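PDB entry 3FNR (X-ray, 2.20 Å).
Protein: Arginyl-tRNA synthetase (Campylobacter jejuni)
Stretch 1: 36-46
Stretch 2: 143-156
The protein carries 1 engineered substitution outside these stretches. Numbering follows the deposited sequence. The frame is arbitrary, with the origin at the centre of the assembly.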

ATOM      1  N   TYR A  36      -0.914   8.304  -0.667  1.00 34.51           N
ATOM      2  CA  TYR A  36      -0.642   7.436   0.466  1.00 36.13           C
ATOM      3  C   TYR A  36       0.842   7.311   0.790  1.00 35.52           C
ATOM      4  O   TYR A  36       1.698   7.735   0.008  1.00 34.26           O
ATOM      5  CB  TYR A  36      -1.318   6.066   0.282  1.00 33.76           C
ATOM      6  CG  TYR A  36      -0.698   5.114  -0.738  1.00 33.21           C
ATOM      7  CD1 TYR A  36      -0.626   5.437  -2.099  1.00 28.63           C
ATOM      8  CD2 TYR A  36      -0.233   3.867  -0.338  1.00 35.95           C
ATOM      9  CE1 TYR A  36      -0.085   4.549  -3.025  1.00 31.88           C
ATOM     10  CE2 TYR A  36       0.320   2.977  -1.249  1.00 33.06           C
ATOM     11  CZ  TYR A  36       0.388   3.319  -2.585  1.00 35.67           C
ATOM     12  OH  TYR A  36       0.923   2.414  -3.467  1.00 34.42           O
ATOM     13  N   VAL A  37       1.112   6.706   1.948  1.00 32.95           N
ATOM     14  CA  VAL A  37       2.438   6.582   2.559  1.00 33.12           C
ATOM     15  C   VAL A  37       2.931   7.958   3.000  1.00 35.46           C
ATOM     16  O   VAL A  37       2.789   8.297   4.175  1.00 41.12           O
ATOM     17  CB  VAL A  37       3.502   5.804   1.693  1.00 32.72           C
ATOM     18  CG1 VAL A  37       4.733   5.489   2.525  1.00 22.08           C
ATOM     19  CG2 VAL A  37       2.927   4.496   1.139  1.00 30.52           C
ATOM     20  N   SER A  38       3.491   8.732   2.064  1.00 36.82           N
ATOM     21  CA  SER A  38       3.935  10.118   2.303  1.00 37.03           C
ATOM     22  C   SER A  38       4.734  10.300   3.582  1.00 38.26           C
ATOM     23  O   SER A  38       4.469  11.211   4.354  1.00 40.64           O
ATOM     24  CB  SER A  38       2.741  11.079   2.319  1.00 36.43           C
ATOM     25  OG  SER A  38       2.080  11.087   1.066  1.00 32.21           O
ATOM     26  N   ALA A  39       5.695   9.414   3.816  1.00 39.76           N
ATOM     27  CA  ALA A  39       6.529   9.489   5.004  1.00 39.37           C
ATOM     28  C   ALA A  39       7.613  10.544   4.803  1.00 40.95           C
ATOM     29  O   ALA A  39       8.043  10.792   3.671  1.00 36.25           O
ATOM     30  CB  ALA A  39       7.151   8.148   5.281  1.00 41.00           C
ATOM     31  N   ASN A  40       8.033  11.169   5.899  1.00 40.19           N
ATOM     32  CA  ASN A  40       9.135  12.133   5.878  1.00 41.67           C
ATOM     33  C   ASN A  40      10.417  11.523   5.329  1.00 42.37           C
ATOM     34  O   ASN A  40      10.764  10.407   5.705  1.00 40.51           O
ATOM     35  CB  ASN A  40       9.377  12.665   7.282  1.00 41.28           C
ATOM     36  CG  ASN A  40       8.213  13.480   7.797  1.00 46.52           C
ATOM     37  OD1 ASN A  40       7.441  14.053   7.021  1.00 46.25           O
ATOM     38  ND2 ASN A  40       8.076  13.538   9.110  1.00 37.33           N
ATOM     39  N   PRO A  41      11.118  12.243   4.423  1.00 47.18           N
ATOM     40  CA  PRO A  41      12.342  11.717   3.799  1.00 45.33           C
ATOM     41  C   PRO A  41      13.558  11.845   4.723  1.00 48.11           C
ATOM     42  O   PRO A  41      14.612  12.356   4.320  1.00 45.71           O
ATOM     43  CB  PRO A  41      12.496  12.596   2.556  1.00 43.31           C
ATOM     44  CG  PRO A  41      11.903  13.905   2.958  1.00 45.98           C
ATOM     45  CD  PRO A  41      10.787  13.595   3.927  1.00 45.34           C
ATOM     46  N   THR A  42      13.398  11.362   5.951  1.00 48.19           N
ATOM     47  CA  THR A  42      14.380  11.529   7.009  1.00 50.18           C
ATOM     48  C   THR A  42      14.844  10.172   7.553  1.00 54.21           C
ATOM     49  O   THR A  42      15.515  10.099   8.593  1.00 51.43           O
ATOM     50  CB  THR A  42      13.780  12.339   8.158  1.00 52.56           C
ATOM     51  OG1 THR A  42      12.617  11.662   8.651  1.00 48.49           O
ATOM     52  CG2 THR A  42      13.401  13.744   7.684  1.00 47.03           C
ATOM     53  N   GLY A  43      14.478   9.104   6.846  1.00 54.46           N
ATOM     54  CA  GLY A  43      14.799   7.743   7.266  1.00 54.57           C
ATOM     55  C   GLY A  43      14.138   6.663   6.428  1.00 54.10           C
ATOM     56  O   GLY A  43      13.313   6.969   5.561  1.00 54.60           O
ATOM     57  N   PRO A  44      14.502   5.389   6.671  1.00 53.49           N
ATOM     58  CA  PRO A  44      13.788   4.274   6.047  1.00 48.76           C
ATOM     59  C   PRO A  44      12.388   4.146   6.643  1.00 46.33           C
ATOM     60  O   PRO A  44      12.141   4.634   7.754  1.00 44.05           O
ATOM     61  CB  PRO A  44      14.635   3.054   6.422  1.00 49.87           C
ATOM     62  CG  PRO A  44      15.349   3.456   7.677  1.00 48.93           C
ATOM     63  CD  PRO A  44      15.602   4.927   7.539  1.00 53.72           C
ATOM     64  N   LEU A  45      11.486   3.507   5.902  1.00 45.11           N
ATOM     65  CA  LEU A  45      10.103   3.332   6.342  1.00 45.42           C
ATOM     66  C   LEU A  45      10.002   2.504   7.618  1.00 47.30           C
ATOM     67  O   LEU A  45      10.642   1.463   7.755  1.00 49.58           O
ATOM     68  CB  LEU A  45       9.260   2.702   5.232  1.00 45.23           C
ATOM     69  CG  LEU A  45       9.089   3.527   3.956  1.00 42.72           C
ATOM     70  CD1 LEU A  45       8.160   2.831   2.986  1.00 40.95           C
ATOM     71  CD2 LEU A  45       8.567   4.911   4.283  1.00 39.40           C
ATOM     72  N   HIS A  46       9.220   3.000   8.566  1.00 50.15           N
ATOM     73  CA  HIS A  46       8.934   2.251   9.772  1.00 49.94           C
ATOM     74  C   HIS A  46       7.859   1.221   9.447  1.00 52.00           C
ATOM     75  O   HIS A  46       7.209   1.302   8.398  1.00 54.53           O
ATOM     76  CB  HIS A  46       8.487   3.190  10.886  1.00 54.80           C
ATOM     77  CG  HIS A  46       9.538   4.171  11.307  1.00 63.51           C
ATOM     78  ND1 HIS A  46       9.234   5.387  11.883  1.00 66.51           N
ATOM     79  CD2 HIS A  46      10.890   4.121  11.229  1.00 68.80           C
ATOM     80  CE1 HIS A  46      10.352   6.038  12.147  1.00 73.16           C
ATOM     81  NE2 HIS A  46      11.371   5.293  11.760  1.00 72.21           N
ATOM     82  N   ALA A 143      21.033  14.623   1.460  1.00 43.81           N
ATOM     83  CA  ALA A 143      20.611  13.515   2.306  1.00 49.49           C
ATOM     84  C   ALA A 143      19.175  13.093   2.043  1.00 50.63           C
ATOM     85  O   ALA A 143      18.913  11.906   1.869  1.00 50.41           O
ATOM     86  CB  ALA A 143      20.777  13.874   3.751  1.00 44.83           C
ATOM     87  N   LYS A 144      18.262  14.067   2.010  1.00 51.30           N
ATOM     88  CA  LYS A 144      16.838  13.789   1.839  1.00 54.29           C
ATOM     89  C   LYS A 144      16.567  13.131   0.492  1.00 57.71           C
ATOM     90  O   LYS A 144      15.619  12.354   0.362  1.00 59.41           O
ATOM     91  CB  LYS A 144      15.978  15.052   2.045  1.00 55.34           C
ATOM     92  CG  LYS A 144      16.046  16.116   0.944  1.00 60.03           C
ATOM     93  CD  LYS A 144      14.885  16.025  -0.044  1.00 63.57           C
ATOM     94  CE  LYS A 144      14.801  17.277  -0.915  1.00 66.31           C
ATOM     95  NZ  LYS A 144      15.806  17.325  -2.000  1.00 73.67           N
ATOM     96  N   ASP A 145      17.406  13.446  -0.496  1.00 58.67           N
ATOM     97  CA  ASP A 145      17.348  12.802  -1.801  1.00 62.78           C
ATOM     98  C   ASP A 145      17.813  11.347  -1.737  1.00 61.34           C
ATOM     99  O   ASP A 145      17.294  10.501  -2.462  1.00 59.68           O
ATOM    100  CB  ASP A 145      18.160  13.587  -2.835  1.00 64.96           C
ATOM    101  CG  ASP A 145      17.413  14.804  -3.370  1.00 72.32           C
ATOM    102  OD1 ASP A 145      16.168  14.742  -3.502  1.00 74.89           O
ATOM    103  OD2 ASP A 145      18.074  15.823  -3.669  1.00 72.71           O
ATOM    104  N   LYS A 146      18.787  11.068  -0.871  1.00 57.95           N
ATOM    105  CA  LYS A 146      19.271   9.702  -0.666  1.00 59.15           C
ATOM    106  C   LYS A 146      18.224   8.882   0.085  1.00 56.92           C
ATOM    107  O   LYS A 146      17.988   7.721  -0.246  1.00 51.43           O
ATOM    108  CB  LYS A 146      20.596   9.692   0.104  1.00 58.95           C
ATOM    109  CG  LYS A 146      21.818  10.209  -0.656  1.00 61.19           C
ATOM    110  CD  LYS A 146      22.577   9.099  -1.380  1.00 69.98           C
ATOM    111  CE  LYS A 146      22.298   9.090  -2.874  1.00 79.52           C
ATOM    112  NZ  LYS A 146      23.310   8.279  -3.616  1.00 87.20           N
ATOM    113  N   MET A 147      17.597   9.502   1.086  1.00 53.64           N
ATOM    114  CA  MET A 147      16.528   8.864   1.853  1.00 52.26           C
ATOM    115  C   MET A 147      15.282   8.587   1.029  1.00 51.10           C
ATOM    116  O   MET A 147      14.608   7.588   1.247  1.00 53.82           O
ATOM    117  CB  MET A 147      16.171   9.685   3.092  1.00 48.03           C
ATOM    118  CG  MET A 147      17.249   9.708   4.167  1.00 41.96           C
ATOM    119  SD  MET A 147      17.638   8.112   4.906  1.00 37.30           S
ATOM    120  CE  MET A 147      18.873   7.457   3.782  1.00 39.99           C
ATOM    121  N   LEU A 148      14.991   9.469   0.083  1.00 48.37           N
ATOM    122  CA  LEU A 148      13.884   9.267  -0.834  1.00 53.02           C
ATOM    123  C   LEU A 148      14.175   8.109  -1.775  1.00 50.93           C
ATOM    124  O   LEU A 148      13.263   7.378  -2.161  1.00 54.53           O
ATOM    125  CB  LEU A 148      13.611  10.541  -1.634  1.00 53.33           C
ATOM    126  CG  LEU A 148      12.168  10.808  -2.053  1.00 57.05           C
ATOM    127  CD1 LEU A 148      11.244  10.852  -0.845  1.00 61.03           C
ATOM    128  CD2 LEU A 148      12.097  12.110  -2.819  1.00 59.91           C
ATOM    129  N   VAL A 149      15.447   7.951  -2.141  1.00 47.01           N
ATOM    130  CA  VAL A 149      15.906   6.794  -2.903  1.00 46.59           C
ATOM    131  C   VAL A 149      15.731   5.530  -2.052  1.00 45.13           C
ATOM    132  O   VAL A 149      15.233   4.514  -2.555  1.00 41.87           O
ATOM    133  CB  VAL A 149      17.375   6.974  -3.420  1.00 50.11           C
ATOM    134  CG1 VAL A 149      18.039   5.635  -3.745  1.00 51.28           C
ATOM    135  CG2 VAL A 149      17.405   7.878  -4.643  1.00 47.99           C
ATOM    136  N   LEU A 150      16.097   5.624  -0.769  1.00 36.52           N
ATOM    137  CA  LEU A 150      15.944   4.528   0.192  1.00 43.76           C
ATOM    138  C   LEU A 150      14.481   4.123   0.391  1.00 45.28           C
ATOM    139  O   LEU A 150      14.156   2.932   0.370  1.00 46.73           O
ATOM    140  CB  LEU A 150      16.588   4.867   1.549  1.00 39.69           C
ATOM    141  CG  LEU A 150      16.561   3.747   2.608  1.00 43.95           C
ATOM    142  CD1 LEU A 150      17.233   2.450   2.118  1.00 45.01           C
ATOM    143  CD2 LEU A 150      17.193   4.191   3.921  1.00 42.43           C
ATOM    144  N   ILE A 151      13.616   5.117   0.584  1.00 43.04           N
ATOM    145  CA  ILE A 151      12.188   4.892   0.772  1.00 35.79           C
ATOM    146  C   ILE A 151      11.598   4.225  -0.474  1.00 39.19           C
ATOM    147  O   ILE A 151      10.852   3.253  -0.365  1.00 42.78           O
ATOM    148  CB  ILE A 151      11.462   6.200   1.119  1.00 37.87           C
ATOM    149  CG1 ILE A 151      11.746   6.578   2.580  1.00 31.27           C
ATOM    150  CG2 ILE A 151       9.946   6.078   0.874  1.00 37.98           C
ATOM    151  CD1 ILE A 151      11.427   8.038   2.910  1.00 38.47           C
ATOM    152  N   LYS A 152      11.974   4.713  -1.651  1.00 38.94           N
ATOM    153  CA  LYS A 152      11.525   4.101  -2.903  1.00 41.37           C
ATOM    154  C   LYS A 152      11.888   2.623  -3.004  1.00 41.99           C
ATOM    155  O   LYS A 152      11.057   1.812  -3.417  1.00 45.45           O
ATOM    156  CB  LYS A 152      12.034   4.872  -4.112  1.00 37.12           C
ATOM    157  CG  LYS A 152      11.223   6.128  -4.402  1.00 39.81           C
ATOM    158  CD  LYS A 152      11.824   6.908  -5.555  1.00 40.01           C
ATOM    159  CE  LYS A 152      11.220   8.291  -5.655  1.00 44.76           C
ATOM    160  NZ  LYS A 152      11.594   8.933  -6.949  1.00 46.55           N
ATOM    161  N   GLN A 153      13.099   2.265  -2.584  1.00 45.12           N
ATOM    162  CA  GLN A 153      13.498   0.856  -2.624  1.00 50.21           C
ATOM    163  C   GLN A 153      12.913   0.006  -1.490  1.00 44.82           C
ATOM    164  O   GLN A 153      12.685  -1.188  -1.679  1.00 46.99           O
ATOM    165  CB  GLN A 153      15.017   0.667  -2.820  1.00 50.15           C
ATOM    166  CG  GLN A 153      15.910   1.331  -1.798  1.00 53.98           C
ATOM    167  CD  GLN A 153      17.331   1.579  -2.306  1.00 52.31           C
ATOM    168  OE1 GLN A 153      18.272   1.637  -1.522  1.00 57.31           O
ATOM    169  NE2 GLN A 153      17.485   1.729  -3.618  1.00 59.05           N
ATOM    170  N   ASN A 154      12.641   0.637  -0.341  1.00 38.60           N
ATOM    171  CA  ASN A 154      11.848   0.031   0.740  1.00 37.48           C
ATOM    172  C   ASN A 154      10.491  -0.413   0.211  1.00 38.57           C
ATOM    173  O   ASN A 154      10.041  -1.516   0.493  1.00 42.53           O
ATOM    174  CB  ASN A 154      11.607   1.018   1.887  1.00 36.30           C
ATOM    175  CG  ASN A 154      12.786   1.163   2.822  1.00 42.98           C
ATOM    176  OD1 ASN A 154      12.681   1.852   3.840  1.00 41.61           O
ATOM    177  ND2 ASN A 154      13.909   0.524   2.500  1.00 43.94           N
ATOM    178  N   LEU A 155       9.860   0.458  -0.571  1.00 38.11           N
ATOM    179  CA  LEU A 155       8.584   0.179  -1.207  1.00 38.48           C
ATOM    180  C   LEU A 155       8.700  -0.846  -2.334  1.00 41.77           C
ATOM    181  O   LEU A 155       7.818  -1.678  -2.508  1.00 40.11           O
ATOM    182  CB  LEU A 155       7.977   1.478  -1.751  1.00 34.82           C
ATOM    183  CG  LEU A 155       7.419   2.471  -0.727  1.00 36.91           C
ATOM    184  CD1 LEU A 155       7.067   3.798  -1.395  1.00 28.05           C
ATOM    185  CD2 LEU A 155       6.208   1.883  -0.009  1.00 30.37           C
ATOM    186  N   GLU A 156       9.783  -0.776  -3.103  1.00 43.67           N
ATOM    187  CA  GLU A 156       9.989  -1.696  -4.218  1.00 46.33           C
ATOM    188  C   GLU A 156      10.196  -3.119  -3.708  1.00 43.32           C
ATOM    189  O   GLU A 156       9.798  -4.082  -4.357  1.00 44.81           O
ATOM    190  CB  GLU A 156      11.187  -1.255  -5.054  1.00 46.13           C
ATOM    191  CG  GLU A 156      10.947  -1.254  -6.560  1.00 66.37           C
ATOM    192  CD  GLU A 156      10.958  -2.640  -7.187  1.00 80.02           C
ATOM    193  OE1 GLU A 156       9.892  -3.298  -7.228  1.00 84.84           O
ATOM    194  OE2 GLU A 156      12.033  -3.057  -7.673  1.00 85.13           O
TER
HETATM  195  O   HOH W   1      12.124   0.246   6.289  1.00 46.17           O

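Residues 36-46 form an irregular loop that runs along one helix, of which residues 143-156 are a part. The helix backbone is held by its own i to i+4 hydrogen bonds, and both the backbone and the side chains of the loop pack on it. The CA atoms of the two stretches are nearest at Pro 41 and Lys 144 (5.3 Å) and at Pro 44 and Ile 151 (5.5 Å). The surface buried between the stretches, both sides summed, is 567 Å².

One direct hydrogen bond joins them. The backbone N of Leu 45 donates to OD1 of Asn 154 at 2.9 Å, with an N-H...O angle of 154°. The Asn 154 side chain, whose CB is directed toward the loop, supplies the acceptor for this amide. Water 1 reinforces the link, its O donating both to Leu 45 O (2.4 Å, notably short) and to Asn 154 OD1 (3.0 Å), so that OD1 accepts from both the loop amide and the water.

Around this polar point the contact is apolar. Leu 45, in the mt rotamer, points its CB sideways, but its end comes nearer the helix: its CD2 lies 3.9 Å from Ile 151 CG2 and its CD1 3.7 Å from Leu 155 CD2. Val 37 CG2 approaches the same Leu 155 CD2 at 4.3 Å. Pro 44 CB packs against Leu 150 CD2 (3.8 Å), and Pro 41 CB against Leu 148 CD1 (4.0 Å).

Elsewhere, loop backbone meets helix side chains in van der Waals contact. Gly 43 CA sits 3.7 Å from Met 147 SD, while Gly 43 O is 3.4 Å from Ile 151 CG1. Pro 41 O approaches Met 147 CB at 3.3 Å, and Pro 41 CA lies 3.9 Å from Ile 151 CD1. Ile 151 touches Pro 41, Gly 43 and Leu 45, and also Ala 39 and Asn 40.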